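SusD superfamily protein (Parabacteroides distasonis, PDB 3OTN) probably binds nutrients, most likely carbohydrates, at the cell outer membrane. Local coordinates at residues A[18-23]-A[112-117]; A[24-29]-A[91-96]; A[120-125]-A[165-170]. One frame throughout, in Å; residues are numbered along the deposited sequence.

In the fold
From the N terminus, helix 15-25 first lays residues 18-23 against helix 108-133, which closes the long loop of contact 1. Residues 24-29, which continue the same run of chain, turn to helix 79-100, and the shorter loop of contact 2 therefore lies wholly within that of contact 1. Helix 108-133 then runs on to meet helix 156-172, so contact 3 opens only after contact 1 has closed, and none of the loops cross. Side chains join the three: Y27 of contact 2 hydrogen-bonds E117 of contact 1, while N94 and A26 of contact 2 bond R122 and Y125 of contact 3. Four helices are thereby tied together.

Contact 1 of 3, residues A[18-23]-A[112-117]; sequences SALALT and NGYMAE
The phenol ring of Y114 reaches from 112-117 onto the flank of 18-23, where T23 meets it at about a right angle. CG of the tyrosine stands anti to its own carbonyl carbon (chi1 -74°), which starts the side chain off beside T23. At the root of the ring T23 OG1 lies 3.2 Å from Y114 CB. Midway along, A19 CB sits 3.9 Å from Y114 CD2, and the methyl and the hydroxyl both approach the ring obliquely. At the far end L20 slants across the phenol, its CD1 methyl 3.9 Å from Y114 OH.

T23 OG1 spends its hydrogen within its own helix, on A19 O at 2.8 Å, from a position tilted 34° out of the carbonyl plane. The amide N of T23 reaches that same oxygen from the other face, so two donors grip A19 O, and the bond from OG1 should hold the hydroxyl in its rotation. The methyl of T23 is left to face E117, with CG2 3.4 Å from E117 OE1 in a van der Waals contact. That carboxylate oxygen has its polar partners elsewhere, in the hydroxyl of Y27 and a salt bridge to R184, while E117 OE2 lies in plane at the edge of the Y114 ring. An alanine in place of Y114 would keep CB beside T23 but would probably open a gap where the ring lay, taking from A19 and L20 the cover that the ring gave.

L100 of helix 79-100 also touches A19 and T23, making a third wall. The two helix segments run nearly parallel, 15° apart with axes 9.8 Å from each other at closest approach, and the pair belongs to the helical region of the SusD fold, which is related to the TPR families.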
# COMPACT_ATOMS: atom_id res chain seq x y z
N SER A 18 -19.38 9.51 -22.46
CA SER A 18 -18.34 10.56 -22.35
C SER A 18 -17.96 10.80 -20.87
O SER A 18 -16.79 10.80 -20.53
CB SER A 18 -18.79 11.83 -23.03
OG SER A 18 -17.80 12.83 -22.89
N ALA A 19 -18.98 10.94 -20.03
CA ALA A 19 -18.81 11.08 -18.57
C ALA A 19 -18.12 9.86 -17.95
O ALA A 19 -17.26 10.00 -17.12
CB ALA A 19 -20.21 11.32 -17.90
N LEU A 20 -18.51 8.65 -18.36
CA LEU A 20 -17.87 7.43 -17.86
C LEU A 20 -16.37 7.37 -18.24
O LEU A 20 -15.51 6.99 -17.40
CB LEU A 20 -18.63 6.19 -18.34
CG LEU A 20 -18.15 4.81 -17.92
CD1 LEU A 20 -18.00 4.68 -16.40
CD2 LEU A 20 -19.14 3.75 -18.43
N ALA A 21 -16.07 7.75 -19.48
CA ALA A 21 -14.69 7.78 -19.97
C ALA A 21 -13.84 8.79 -19.17
O ALA A 21 -12.72 8.47 -18.74
CB ALA A 21 -14.64 8.07 -21.50
N LEU A 22 -14.38 9.97 -18.92
CA LEU A 22 -13.69 10.97 -18.07
C LEU A 22 -13.44 10.39 -16.68
O LEU A 22 -12.33 10.50 -16.15
CB LEU A 22 -14.53 12.24 -17.92
CG LEU A 22 -14.61 13.16 -19.12
CD1 LEU A 22 -15.82 14.09 -18.94
CD2 LEU A 22 -13.26 13.93 -19.30
N THR A 23 -14.47 9.76 -16.10
CA THR A 23 -14.38 9.15 -14.76
C THR A 23 -13.35 8.05 -14.74
O THR A 23 -12.48 8.02 -13.84
CB THR A 23 -15.71 8.62 -14.31
OG1 THR A 23 -16.65 9.71 -14.39
CG2 THR A 23 -15.68 8.04 -12.87
N ASN A 112 -22.93 13.17 -10.02
CA ASN A 112 -22.45 13.30 -8.63
C ASN A 112 -21.58 12.10 -8.18
O ASN A 112 -20.51 12.28 -7.59
CB ASN A 112 -23.66 13.46 -7.69
CG ASN A 112 -23.28 13.58 -6.21
OD1 ASN A 112 -23.01 12.59 -5.53
ND2 ASN A 112 -23.32 14.81 -5.70
N GLY A 113 -22.02 10.89 -8.50
CA GLY A 113 -21.25 9.67 -8.21
C GLY A 113 -19.91 9.66 -8.89
O GLY A 113 -18.87 9.39 -8.27
N TYR A 114 -19.94 9.99 -10.17
CA TYR A 114 -18.74 10.02 -10.97
C TYR A 114 -17.72 11.01 -10.42
O TYR A 114 -16.55 10.69 -10.33
CB TYR A 114 -19.08 10.35 -12.42
CG TYR A 114 -19.75 9.26 -13.24
CD1 TYR A 114 -19.68 7.90 -12.88
CD2 TYR A 114 -20.40 9.59 -14.43
CE1 TYR A 114 -20.29 6.92 -13.66
CE2 TYR A 114 -21.01 8.60 -15.23
CZ TYR A 114 -20.92 7.27 -14.85
OH TYR A 114 -21.51 6.31 -15.63
N MSE A 115 -18.18 12.20 -10.03
CA MSE A 115 -17.28 13.21 -9.52
C MSE A 115 -16.72 12.77 -8.16
O MSE A 115 -15.56 13.04 -7.85
CB MSE A 115 -17.96 14.59 -9.47
CG MSE A 115 -18.25 15.17 -10.88
SE MSE A 115 -19.21 16.91 -10.86
CE MSE A 115 -20.70 16.38 -9.75
N ALA A 116 -17.53 12.05 -7.37
CA ALA A 116 -17.05 11.46 -6.11
C ALA A 116 -15.90 10.47 -6.34
O ALA A 116 -14.96 10.38 -5.55
CB ALA A 116 -18.22 10.79 -5.33
N GLU A 117 -15.98 9.69 -7.41
CA GLU A 117 -14.93 8.71 -7.71
C GLU A 117 -13.60 9.45 -8.00
O GLU A 117 -12.53 9.04 -7.57
CB GLU A 117 -15.32 7.82 -8.90
CG GLU A 117 -16.55 6.93 -8.69
CD GLU A 117 -16.93 6.10 -9.91
OE1 GLU A 117 -16.04 5.53 -10.57
OE2 GLU A 117 -18.13 6.01 -10.20

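Contact 2 of 3, residues A[24-29]-A[91-96]; sequences NSAYLK and ANCNLA. With EDO (1,2-ethanediol), chain T; EDO (1,2-ethanediol), chain R; ACT (acetate ion), chain G.
N92 lies across the backbone carbonyl of S25, its CB 3.6 Å from S25 O. The amide nitrogen ND2 of N92 comes to a similar distance from that oxygen, but the angle is poor and no direct bond forms. Water does the joining instead. One molecule takes a hydrogen from N92 ND2 at 2.7 Å and gives one to S25 O, also at 2.7 Å; it accepts from the backbone N of K29 as well and donates weakly to A26 O. A second water accepts from both N92 ND2 and K29 NZ, the latter at 2.9 Å. Both hydrogens of the amide are thus engaged, which should hold the amide against turning. The lysine chain crosses N92 at about a right angle, CG nearest to ND2, and a bend at chi4 (-64°) sets NZ at the second water.

A third water, at the backbone of N92, joins its O to S25 OG, the latter at 2.7 Å. The hydroxyl stands between its own backbone N and carbonyl carbon (chi1 76°), from where it also bonds L22 O one turn back. The methyl of A96 also lies against it.

The dry part of the contact is small: A26 CB meets C93 SG at 3.9 Å. C93 also touches V118 and M121, so helix 108-133 backs this apolar patch. Y27 sets off away from 91-96; its ring touches M121 and R184, with an ethanediol oxygen over one face, and its hydroxyl is bonded to V185. A26 O accepts a further bond from Y125.

Here residues 24-29, which follow 18-23 of the first helix in the chain, are fitted to the C-terminal half of helix 79-100 through bridging waters and an alanine-cysteine touch, a water-bridged contact within the helical region of the SusD fold.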
# COMPACT_ATOMS: atom_id res chain seq x y z
N ASN A 24 -13.40 7.18 -15.75
CA ASN A 24 -12.42 6.09 -15.88
C ASN A 24 -10.97 6.57 -16.04
O ASN A 24 -10.04 5.92 -15.59
CB ASN A 24 -12.82 5.15 -17.04
CG ASN A 24 -14.02 4.24 -16.70
OD1 ASN A 24 -14.33 3.98 -15.53
ND2 ASN A 24 -14.69 3.73 -17.75
N SER A 25 -10.79 7.75 -16.63
CA SER A 25 -9.44 8.30 -16.86
C SER A 25 -8.71 8.48 -15.52
O SER A 25 -7.48 8.37 -15.45
CB SER A 25 -9.49 9.63 -17.68
OG SER A 25 -9.92 10.75 -16.88
N ALA A 26 -9.47 8.69 -14.44
CA ALA A 26 -8.92 8.87 -13.09
C ALA A 26 -8.27 7.61 -12.53
O ALA A 26 -7.32 7.69 -11.72
CB ALA A 26 -10.00 9.41 -12.11
N TYR A 27 -8.76 6.46 -13.00
CA TYR A 27 -8.23 5.15 -12.59
C TYR A 27 -6.94 4.75 -13.30
O TYR A 27 -6.24 3.86 -12.82
CB TYR A 27 -9.27 4.04 -12.85
CG TYR A 27 -10.58 4.09 -12.04
CD1 TYR A 27 -11.56 5.06 -12.26
CD2 TYR A 27 -10.84 3.13 -11.08
CE1 TYR A 27 -12.76 5.06 -11.50
CE2 TYR A 27 -12.01 3.12 -10.33
CZ TYR A 27 -12.98 4.05 -10.55
OH TYR A 27 -14.13 3.95 -9.76
N LEU A 28 -6.64 5.37 -14.43
CA LEU A 28 -5.57 4.90 -15.32
C LEU A 28 -4.23 4.82 -14.63
O LEU A 28 -3.51 3.83 -14.75
CB LEU A 28 -5.45 5.78 -16.57
CG LEU A 28 -6.63 5.73 -17.54
CD1 LEU A 28 -6.38 6.74 -18.68
CD2 LEU A 28 -6.84 4.30 -18.03
N LYS A 29 -3.91 5.86 -13.86
CA LYS A 29 -2.61 5.92 -13.21
C LYS A 29 -2.57 5.18 -11.86
O LYS A 29 -1.58 5.25 -11.14
CB LYS A 29 -2.08 7.37 -13.16
CG LYS A 29 -1.59 7.88 -14.54
CD LYS A 29 -0.27 7.19 -14.89
CE LYS A 29 0.35 7.70 -16.15
NZ LYS A 29 -0.49 7.41 -17.25
N ALA A 91 -3.44 15.13 -12.86
CA ALA A 91 -3.81 15.90 -14.09
C ALA A 91 -5.05 15.31 -14.73
O ALA A 91 -5.94 16.05 -15.16
CB ALA A 91 -2.65 15.99 -15.13
N ASN A 92 -5.14 13.98 -14.76
CA ASN A 92 -6.35 13.31 -15.25
C ASN A 92 -7.56 13.68 -14.42
O ASN A 92 -8.61 13.98 -14.97
CB ASN A 92 -6.23 11.76 -15.29
CG ASN A 92 -5.32 11.25 -16.39
OD1 ASN A 92 -5.26 11.81 -17.48
ND2 ASN A 92 -4.61 10.16 -16.12
N CYS A 93 -7.40 13.68 -13.10
CA CYS A 93 -8.48 14.04 -12.20
C CYS A 93 -8.94 15.48 -12.34
O CYS A 93 -10.16 15.74 -12.30
CB CYS A 93 -8.12 13.80 -10.73
SG CYS A 93 -7.77 12.08 -10.26
N ASN A 94 -7.99 16.41 -12.44
CA ASN A 94 -8.34 17.83 -12.55
C ASN A 94 -9.14 18.10 -13.81
O ASN A 94 -10.12 18.82 -13.78
CB ASN A 94 -7.10 18.74 -12.47
CG ASN A 94 -6.43 18.70 -11.09
OD1 ASN A 94 -7.08 18.39 -10.11
ND2 ASN A 94 -5.12 19.00 -11.02
N LEU A 95 -8.73 17.49 -14.91
CA LEU A 95 -9.42 17.66 -16.18
C LEU A 95 -10.80 16.98 -16.17
O LEU A 95 -11.80 17.54 -16.65
CB LEU A 95 -8.53 17.12 -17.31
CG LEU A 95 -8.95 17.27 -18.78
CD1 LEU A 95 -9.44 18.68 -19.07
CD2 LEU A 95 -7.79 16.87 -19.70
N ALA A 96 -10.84 15.76 -15.61
CA ALA A 96 -12.09 15.02 -15.42
C ALA A 96 -13.12 15.83 -14.61
O ALA A 96 -14.29 15.93 -15.00
CB ALA A 96 -11.78 13.66 -14.70
C1 EDO T . -11.98 0.33 -14.59
O1 EDO T . -11.83 1.73 -14.77
C2 EDO T . -11.56 -0.11 -13.19
O2 EDO T . -12.68 -0.69 -12.56
C1 EDO R . -10.65 20.73 -11.22
O1 EDO R . -10.46 21.54 -12.38
C2 EDO R . -11.05 21.62 -10.05
O2 EDO R . -10.62 21.03 -8.82
C ACT G . -13.68 3.59 -21.06
O ACT G . -14.71 4.30 -20.89
OXT ACT G . -12.61 4.00 -20.53
CH3 ACT G . -13.75 2.28 -21.82
O HOH W 1 -5.17 8.53 -14.01
O HOH W 2 -9.03 13.18 -17.64
O HOH W 3 -2.89 9.00 -17.78

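Contact 3 of 3, residues A[120-125]-A[165-170]; sequences FMRALY and IPDLLE. With EDO (1,2-ethanediol), chain R.
A buried, roughly antiparallel helix pair of the TPR-related helical region of the SusD fold is joined by R122 and D167 in a bidentate salt bridge, with F120 and A123 packing on L168 beside it. The segments 120-125 and 165-170 run at 148° to each other, and their axes approach to 8.4 Å.

That close spacing suits a small residue in the middle. The CB of A123 is directed toward 165-170 and lies 3.6 Å from L168 CG and 4.0 Å from D167 CB, fitting into the angle between the two neighbouring side chains. L168 sets off to one side, but its branched end swings in; its CD2 methyl meets F120 CD1 at 4.1 Å, coming obliquely to the ring. F120 leaves its helix away from 165-170, yet its ring still makes this touch; the ring is also in an edge-to-face stack with Y251, while L193 of helix 187-202 touches it too.

The polar half lies on the other flank of A123. R122 leaves its helix with CG anti to the backbone N, and a bend at chi3 (68°) brings NE round toward D167. There the guanidinium grips the carboxylate side-on through two nitrogens, one to each oxygen, the two flat groups being nearly coplanar. This pairing satisfies both oxygens of a buried aspartate and would favour its charged form. The remaining nitrogen, R122 NH1, is bonded to N94 OD1 of helix 79-100, so the arginine binds together three helices; it also donates to O2 of an ethanediol, probably from the crystallisation liquor, which in turn bonds N94 O. R122 NH2 reaches D167 OD1 at 2.9 Å, while R122 NE donates to the syn lone pair of D167 OD2 at 2.8 Å, along an almost perfectly straight bond of 179°.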
# COMPACT_ATOMS: atom_id res chain seq x y z
N PHE A 120 -12.20 11.14 -4.86
CA PHE A 120 -11.52 10.07 -4.12
C PHE A 120 -10.12 9.85 -4.69
O PHE A 120 -9.15 9.80 -3.93
CB PHE A 120 -12.31 8.76 -4.12
CG PHE A 120 -11.50 7.55 -3.70
CD1 PHE A 120 -11.43 7.15 -2.36
CD2 PHE A 120 -10.82 6.80 -4.65
CE1 PHE A 120 -10.69 6.03 -1.98
CE2 PHE A 120 -10.04 5.70 -4.27
CZ PHE A 120 -10.00 5.30 -2.93
N MSE A 121 -10.02 9.77 -6.02
CA MSE A 121 -8.75 9.41 -6.65
C MSE A 121 -7.69 10.50 -6.47
O MSE A 121 -6.50 10.20 -6.29
CB MSE A 121 -8.93 9.10 -8.16
CG MSE A 121 -8.04 7.96 -8.62
SE MSE A 121 -8.57 6.26 -7.94
CE MSE A 121 -10.07 6.10 -9.13
N ARG A 122 -8.12 11.75 -6.58
CA ARG A 122 -7.22 12.85 -6.43
C ARG A 122 -6.66 12.84 -5.01
O ARG A 122 -5.46 12.99 -4.82
CB ARG A 122 -7.91 14.18 -6.77
CG ARG A 122 -6.97 15.33 -6.59
CD ARG A 122 -7.45 16.59 -7.19
NE ARG A 122 -8.61 17.13 -6.51
CZ ARG A 122 -9.33 18.14 -6.97
NH1 ARG A 122 -9.00 18.75 -8.12
NH2 ARG A 122 -10.39 18.55 -6.29
N ALA A 123 -7.53 12.65 -4.02
CA ALA A 123 -7.12 12.51 -2.65
C ALA A 123 -6.13 11.37 -2.46
O ALA A 123 -5.17 11.52 -1.72
CB ALA A 123 -8.32 12.33 -1.70
N LEU A 124 -6.39 10.25 -3.12
CA LEU A 124 -5.54 9.06 -3.03
C LEU A 124 -4.11 9.33 -3.56
O LEU A 124 -3.11 9.04 -2.88
CB LEU A 124 -6.18 7.87 -3.78
CG LEU A 124 -5.45 6.50 -3.72
CD1 LEU A 124 -5.41 5.95 -2.30
CD2 LEU A 124 -6.01 5.52 -4.72
N TYR A 125 -4.03 9.93 -4.75
CA TYR A 125 -2.73 10.22 -5.36
C TYR A 125 -1.92 11.17 -4.46
O TYR A 125 -0.72 10.93 -4.23
CB TYR A 125 -2.88 10.84 -6.75
CG TYR A 125 -3.40 9.87 -7.81
CD1 TYR A 125 -2.76 8.65 -8.04
CD2 TYR A 125 -4.45 10.21 -8.62
CE1 TYR A 125 -3.20 7.79 -9.01
CE2 TYR A 125 -4.91 9.35 -9.59
CZ TYR A 125 -4.29 8.14 -9.77
OH TYR A 125 -4.73 7.28 -10.74
N ILE A 165 -8.50 16.25 2.38
CA ILE A 165 -9.65 16.15 3.29
C ILE A 165 -10.94 16.68 2.63
O ILE A 165 -11.95 15.97 2.65
CB ILE A 165 -9.36 16.74 4.67
CG1 ILE A 165 -8.31 15.85 5.37
CG2 ILE A 165 -10.62 16.89 5.50
CD1 ILE A 165 -7.62 16.54 6.61
N PRO A 166 -10.89 17.89 2.04
CA PRO A 166 -12.14 18.34 1.40
C PRO A 166 -12.65 17.43 0.28
O PRO A 166 -13.85 17.23 0.16
CB PRO A 166 -11.79 19.73 0.85
CG PRO A 166 -10.64 20.19 1.67
CD PRO A 166 -9.86 18.95 2.04
N ASP A 167 -11.75 16.84 -0.51
CA ASP A 167 -12.16 15.89 -1.57
C ASP A 167 -12.92 14.72 -0.95
O ASP A 167 -13.99 14.33 -1.42
CB ASP A 167 -10.93 15.35 -2.36
CG ASP A 167 -10.43 16.30 -3.46
OD1 ASP A 167 -11.02 17.38 -3.70
OD2 ASP A 167 -9.40 15.96 -4.11
N LEU A 168 -12.35 14.17 0.12
CA LEU A 168 -12.91 12.98 0.74
C LEU A 168 -14.22 13.32 1.48
O LEU A 168 -15.16 12.55 1.42
CB LEU A 168 -11.90 12.32 1.66
CG LEU A 168 -10.80 11.59 0.86
CD1 LEU A 168 -9.65 11.09 1.72
CD2 LEU A 168 -11.37 10.41 0.06
N LEU A 169 -14.29 14.50 2.09
CA LEU A 169 -15.51 14.88 2.82
C LEU A 169 -16.65 15.11 1.83
O LEU A 169 -17.82 14.81 2.14
CB LEU A 169 -15.29 16.12 3.68
CG LEU A 169 -14.36 15.97 4.89
CD1 LEU A 169 -14.15 17.37 5.51
CD2 LEU A 169 -14.88 14.95 5.93
N GLU A 170 -16.33 15.64 0.66
CA GLU A 170 -17.36 15.80 -0.38
C GLU A 170 -17.75 14.42 -0.93
O GLU A 170 -18.95 14.12 -1.06
CB GLU A 170 -16.88 16.73 -1.48
CG GLU A 170 -16.66 18.19 -0.95
CD GLU A 170 -15.91 19.11 -1.92
OE1 GLU A 170 -15.61 18.70 -3.06
OE2 GLU A 170 -15.62 20.25 -1.52
C1 EDO R . -10.65 20.73 -11.22
O1 EDO R . -10.46 21.54 -12.38
C2 EDO R . -11.05 21.62 -10.05
O2 EDO R . -10.62 21.03 -8.82